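Local coordinates for protein Emp46p (Saccharomyces cerevisiae, PDB 2A6V) that serves as a calcium-independent cargo receptor with a lectin-like carbohydrate recognition domain and is involved in the secretion of glycoproteins, at residues G79-Q91 and G103-L117. Numbering follows the deposited sequence.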
loop_
_atom_site.group_PDB
_atom_site.type_symbol
_atom_site.label_atom_id
_atom_site.label_comp_id
_atom_site.label_asym_id
_atom_site.label_seq_id
_atom_site.Cartn_x
_atom_site.Cartn_y
_atom_site.Cartn_z
ATOM N N GLY A 79 12.082 10.804 -12.929
ATOM C CA GLY A 79 13.439 10.442 -13.245
ATOM C C GLY A 79 13.898 9.265 -12.415
ATOM O O GLY A 79 13.151 8.705 -11.613
ATOM N N SER A 80 15.174 8.945 -12.576
ATOM C CA SER A 80 15.751 7.767 -11.969
ATOM C C SER A 80 15.785 7.918 -10.445
ATOM O O SER A 80 16.119 8.971 -9.924
ATOM C CB SER A 80 17.163 7.546 -12.531
ATOM O OG SER A 80 17.747 6.374 -12.015
ATOM N N THR A 81 15.423 6.840 -9.756
ATOM C CA THR A 81 15.389 6.806 -8.305
ATOM C C THR A 81 15.109 5.384 -7.864
ATOM O O THR A 81 14.514 4.610 -8.613
ATOM C CB THR A 81 14.267 7.742 -7.781
ATOM O OG1 THR A 81 14.228 7.691 -6.356
ATOM C CG2 THR A 81 12.850 7.286 -8.221
ATOM N N LYS A 82 15.551 5.038 -6.660
ATOM C CA LYS A 82 15.180 3.776 -6.027
ATOM C C LYS A 82 14.017 3.942 -5.061
ATOM O O LYS A 82 13.558 2.979 -4.458
ATOM C CB LYS A 82 16.393 3.177 -5.309
ATOM C CG LYS A 82 17.434 2.615 -6.304
ATOM C CD LYS A 82 16.899 1.366 -7.026
ATOM C CE LYS A 82 17.848 0.857 -8.082
ATOM N NZ LYS A 82 17.215 -0.125 -8.991
ATOM N N GLY A 83 13.506 5.166 -4.940
ATOM C CA GLY A 83 12.355 5.408 -4.097
ATOM C C GLY A 83 11.124 4.735 -4.640
ATOM O O GLY A 83 11.039 4.411 -5.815
ATOM N N GLY A 84 10.151 4.516 -3.776
ATOM C CA GLY A 84 8.935 3.850 -4.181
ATOM C C GLY A 84 7.877 3.870 -3.109
ATOM O O GLY A 84 8.135 4.305 -1.981
ATOM N N LEU A 85 6.690 3.374 -3.468
ATOM C CA LEU A 85 5.472 3.390 -2.679
ATOM C C LEU A 85 4.906 1.974 -2.591
ATOM O O LEU A 85 4.669 1.314 -3.611
ATOM C CB LEU A 85 4.476 4.328 -3.344
ATOM C CG LEU A 85 3.037 4.289 -2.849
ATOM C CD1 LEU A 85 2.871 4.765 -1.422
ATOM C CD2 LEU A 85 2.159 5.157 -3.761
ATOM N N ALA A 86 4.718 1.485 -1.379
ATOM C CA ALA A 86 4.278 0.114 -1.107
ATOM C C ALA A 86 2.935 0.066 -0.418
ATOM O O ALA A 86 2.635 0.920 0.431
ATOM C CB ALA A 86 5.328 -0.637 -0.285
ATOM N N PHE A 87 2.136 -0.935 -0.767
ATOM C CA PHE A 87 0.888 -1.248 -0.093
ATOM C C PHE A 87 1.010 -2.643 0.466
ATOM O O PHE A 87 1.394 -3.550 -0.270
ATOM C CB PHE A 87 -0.273 -1.132 -1.070
ATOM C CG PHE A 87 -0.415 0.242 -1.615
ATOM C CD1 PHE A 87 -1.092 1.213 -0.894
ATOM C CD2 PHE A 87 0.146 0.588 -2.834
ATOM C CE1 PHE A 87 -1.196 2.497 -1.385
ATOM C CE2 PHE A 87 0.040 1.866 -3.319
ATOM C CZ PHE A 87 -0.636 2.833 -2.590
ATOM N N TRP A 88 0.647 -2.808 1.729
ATOM C CA TRP A 88 0.967 -3.996 2.488
ATOM C C TRP A 88 -0.277 -4.681 3.038
ATOM O O TRP A 88 -1.219 -4.014 3.515
ATOM C CB TRP A 88 1.815 -3.632 3.694
ATOM C CG TRP A 88 3.072 -2.908 3.423
ATOM C CD1 TRP A 88 3.230 -1.563 3.407
ATOM C CD2 TRP A 88 4.365 -3.467 3.150
ATOM N NE1 TRP A 88 4.535 -1.238 3.134
ATOM C CE2 TRP A 88 5.253 -2.393 2.971
ATOM C CE3 TRP A 88 4.866 -4.772 3.052
ATOM C CZ2 TRP A 88 6.615 -2.578 2.704
ATOM C CZ3 TRP A 88 6.225 -4.950 2.768
ATOM C CH2 TRP A 88 7.070 -3.851 2.599
ATOM N N LEU A 89 -0.255 -6.003 2.983
ATOM C CA LEU A 89 -1.109 -6.859 3.796
ATOM C C LEU A 89 -0.149 -7.817 4.496
ATOM O O LEU A 89 0.493 -8.618 3.821
ATOM C CB LEU A 89 -2.099 -7.643 2.922
ATOM C CG LEU A 89 -3.092 -6.867 2.072
ATOM C CD1 LEU A 89 -4.044 -7.845 1.392
ATOM C CD2 LEU A 89 -3.887 -5.887 2.885
ATOM N N LYS A 90 -0.001 -7.721 5.813
ATOM C CA LYS A 90 1.008 -8.513 6.536
ATOM C C LYS A 90 0.399 -9.273 7.716
ATOM O O LYS A 90 -0.553 -8.816 8.329
ATOM C CB LYS A 90 2.122 -7.594 7.036
ATOM C CG LYS A 90 2.932 -6.949 5.921
ATOM C CD LYS A 90 4.399 -6.657 6.269
ATOM C CE LYS A 90 4.568 -6.087 7.652
ATOM N NZ LYS A 90 5.988 -5.819 7.946
ATOM N N GLN A 91 0.950 -10.447 8.015
ATOM C CA GLN A 91 0.487 -11.263 9.145
ATOM C C GLN A 91 1.652 -11.621 10.048
ATOM O O GLN A 91 2.813 -11.391 9.705
ATOM C CB GLN A 91 -0.225 -12.532 8.651
ATOM C CG GLN A 91 0.631 -13.433 7.773
ATOM C CD GLN A 91 -0.008 -14.782 7.497
ATOM O OE1 GLN A 91 -1.090 -15.089 8.017
ATOM N NE2 GLN A 91 0.657 -15.593 6.680
ATOM N N GLY A 103 8.590 0.674 5.237
ATOM C CA GLY A 103 7.424 0.020 5.784
ATOM C C GLY A 103 7.601 -1.276 6.551
ATOM O O GLY A 103 6.748 -1.617 7.372
ATOM N N SER A 104 8.666 -2.005 6.268
ATOM C CA SER A 104 8.807 -3.368 6.773
ATOM C C SER A 104 10.267 -3.792 6.823
ATOM O O SER A 104 11.116 -3.264 6.113
ATOM C CB SER A 104 8.052 -4.308 5.823
ATOM O OG SER A 104 8.095 -5.663 6.261
ATOM N N SER A 105 10.555 -4.809 7.627
ATOM C CA SER A 105 11.751 -5.610 7.459
ATOM C C SER A 105 11.756 -6.260 6.076
ATOM O O SER A 105 10.696 -6.523 5.498
ATOM C CB SER A 105 11.750 -6.712 8.523
ATOM O OG SER A 105 12.802 -7.610 8.337
ATOM N N LYS A 106 12.934 -6.555 5.550
ATOM C CA LYS A 106 13.065 -7.349 4.343
ATOM C C LYS A 106 12.461 -8.740 4.553
ATOM O O LYS A 106 11.976 -9.376 3.609
ATOM C CB LYS A 106 14.537 -7.474 3.937
ATOM C CG LYS A 106 15.130 -6.168 3.431
ATOM C CD LYS A 106 16.443 -6.350 2.661
ATOM C CE LYS A 106 17.597 -6.701 3.565
ATOM N NZ LYS A 106 18.900 -6.643 2.834
ATOM N N LYS A 107 12.496 -9.213 5.799
ATOM C CA LYS A 107 11.879 -10.474 6.164
ATOM C C LYS A 107 10.492 -10.214 6.761
ATOM O O LYS A 107 10.351 -9.662 7.860
ATOM C CB LYS A 107 12.767 -11.239 7.160
ATOM C CG LYS A 107 12.307 -12.673 7.401
ATOM C CD LYS A 107 13.134 -13.382 8.495
ATOM C CE LYS A 107 14.617 -13.438 8.184
ATOM N NZ LYS A 107 14.922 -14.070 6.872
ATOM N N PHE A 108 9.465 -10.583 6.007
ATOM C CA PHE A 108 8.086 -10.361 6.430
ATOM C C PHE A 108 7.217 -11.493 5.904
ATOM O O PHE A 108 7.633 -12.274 5.052
ATOM C CB PHE A 108 7.577 -8.990 5.948
ATOM C CG PHE A 108 7.410 -8.887 4.457
ATOM C CD1 PHE A 108 6.188 -9.160 3.845
ATOM C CD2 PHE A 108 8.472 -8.522 3.664
ATOM C CE1 PHE A 108 6.063 -9.069 2.455
ATOM C CE2 PHE A 108 8.350 -8.432 2.297
ATOM C CZ PHE A 108 7.144 -8.700 1.686
ATOM N N ASN A 109 6.019 -11.570 6.454
ATOM C CA ASN A 109 5.049 -12.571 6.100
ATOM C C ASN A 109 3.836 -11.850 5.554
ATOM O O ASN A 109 3.054 -11.245 6.289
ATOM C CB ASN A 109 4.682 -13.399 7.328
ATOM C CG ASN A 109 4.027 -14.697 6.965
ATOM O OD1 ASN A 109 3.228 -14.776 6.025
ATOM N ND2 ASN A 109 4.379 -15.750 7.706
ATOM N N GLY A 110 3.707 -11.864 4.243
ATOM C CA GLY A 110 2.572 -11.227 3.627
ATOM C C GLY A 110 2.804 -10.809 2.207
ATOM O O GLY A 110 3.609 -11.400 1.490
ATOM N N LEU A 111 2.084 -9.762 1.819
ATOM C CA LEU A 111 1.987 -9.281 0.456
ATOM C C LEU A 111 2.421 -7.832 0.416
ATOM O O LEU A 111 2.003 -7.032 1.251
ATOM C CB LEU A 111 0.549 -9.405 -0.024
ATOM C CG LEU A 111 0.172 -8.718 -1.328
ATOM C CD1 LEU A 111 0.883 -9.348 -2.553
ATOM C CD2 LEU A 111 -1.345 -8.741 -1.516
ATOM N N MET A 112 3.309 -7.527 -0.522
ATOM C CA MET A 112 3.755 -6.173 -0.790
ATOM C C MET A 112 3.461 -5.868 -2.252
ATOM O O MET A 112 3.993 -6.543 -3.147
ATOM C CB MET A 112 5.259 -6.047 -0.542
ATOM C CG MET A 112 5.795 -4.645 -0.758
ATOM S SD MET A 112 7.569 -4.437 -0.695
ATOM C CE MET A 112 8.046 -5.281 -2.175
ATOM N N ILE A 113 2.692 -4.817 -2.508
ATOM C CA ILE A 113 2.392 -4.337 -3.846
ATOM C C ILE A 113 3.126 -3.021 -3.997
ATOM O O ILE A 113 2.861 -2.060 -3.258
ATOM C CB ILE A 113 0.869 -4.174 -4.060
ATOM C CG1 ILE A 113 0.170 -5.536 -3.850
ATOM C CG2 ILE A 113 0.588 -3.578 -5.423
ATOM C CD1 ILE A 113 -1.349 -5.491 -3.942
ATOM N N LEU A 114 4.056 -2.957 -4.938
ATOM C CA LEU A 114 5.044 -1.927 -4.974
ATOM C C LEU A 114 4.956 -1.143 -6.264
ATOM O O LEU A 114 4.951 -1.732 -7.344
ATOM C CB LEU A 114 6.425 -2.556 -4.839
ATOM C CG LEU A 114 7.616 -1.639 -4.945
ATOM C CD1 LEU A 114 7.658 -0.589 -3.846
ATOM C CD2 LEU A 114 8.876 -2.494 -4.907
ATOM N N LEU A 115 4.884 0.185 -6.154
ATOM C CA LEU A 115 5.043 1.126 -7.244
ATOM C C LEU A 115 6.449 1.669 -7.174
ATOM O O LEU A 115 6.820 2.343 -6.205
ATOM C CB LEU A 115 4.048 2.281 -7.172
ATOM C CG LEU A 115 2.637 1.938 -7.632
ATOM C CD1 LEU A 115 1.971 0.866 -6.754
ATOM C CD2 LEU A 115 1.794 3.148 -7.727
ATOM N N ARG A 116 7.263 1.345 -8.171
ATOM C CA ARG A 116 8.642 1.818 -8.215
ATOM C C ARG A 116 9.150 1.722 -9.638
ATOM O O ARG A 116 8.413 1.309 -10.538
ATOM C CB ARG A 116 9.536 1.018 -7.265
ATOM C CG ARG A 116 9.968 -0.361 -7.729
ATOM C CD ARG A 116 11.308 -0.811 -7.133
ATOM N NE ARG A 116 11.714 -2.116 -7.644
ATOM C CZ ARG A 116 12.972 -2.507 -7.785
ATOM N NH1 ARG A 116 13.976 -1.701 -7.433
ATOM N NH2 ARG A 116 13.235 -3.709 -8.295
ATOM N N LEU A 117 10.392 2.133 -9.825
ATOM C CA LEU A 117 11.109 1.865 -11.063
ATOM C C LEU A 117 11.796 0.532 -10.897
ATOM O O LEU A 117 12.874 0.423 -10.296
ATOM C CB LEU A 117 12.090 2.989 -11.363
ATOM C CG LEU A 117 11.500 4.397 -11.355
ATOM C CD1 LEU A 117 12.479 5.392 -11.842
ATOM C CD2 LEU A 117 10.236 4.483 -12.159
HETATM O O HOH W 1 12.324 3.063 -7.797
HETATM O O HOH W 2 14.002 0.418 -5.481
HETATM O O HOH W 3 16.711 -2.645 -7.565
HETATM O O HOH W 4 15.382 0.549 -10.804
HETATM O O HOH W 5 5.813 -3.461 9.180
HETATM O O HOH W 6 5.295 -9.882 8.668
#
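Trp88 and Met112 meet through complementary torsions. Trp88 has CG anti to its carbonyl carbon (chi1 -56°), and Met112 has CG anti to its backbone N (chi1 -178°). The two side chains run side by side, pointing the same way, and Met112 CG lies over one face of the indole, 3.8 Å from the centroid of the six-membered ring of Trp88. Met112 SD sits obliquely beside the same ring, a Met-aromatic contact. Ser104 CB covers the opposite face in a CH-pi contact. At the rim, the edge of Trp88 points into the face of Phe108, with CZ3 over the ring centre and planes 88° apart. Met112, Ser104 and Phe108 pack three sides of the indole, and its NE1 is hydrogen-bonded to Ser200 OG. A bend at chi3 turns the end of Lys90 toward the loop, where NZ donates to Ser104 OG at 2.7 Å. Ser104 OG in turn donates to Ser105 O. Gln91 NE2 donates to Asn109 OD1 at 2.8 Å, from above the carbonyl plane, and the amides stand nearly perpendicular. Strands 84-90 and 111-115 are antiparallel, with hydrogen-bonded pairs Leu85-Leu115, Phe87-Ile113 and Leu89-Leu111. Those six side chains share one face and belong to the core of the legume-lectin-like beta sandwich. There Leu85 and Leu115 touch Phe72 of strand 66-75 in the other sheet. Within its own sheet the pair lies between strands 196-202 and 124-131, where Met112 touches Tyr128, a potassium ligand.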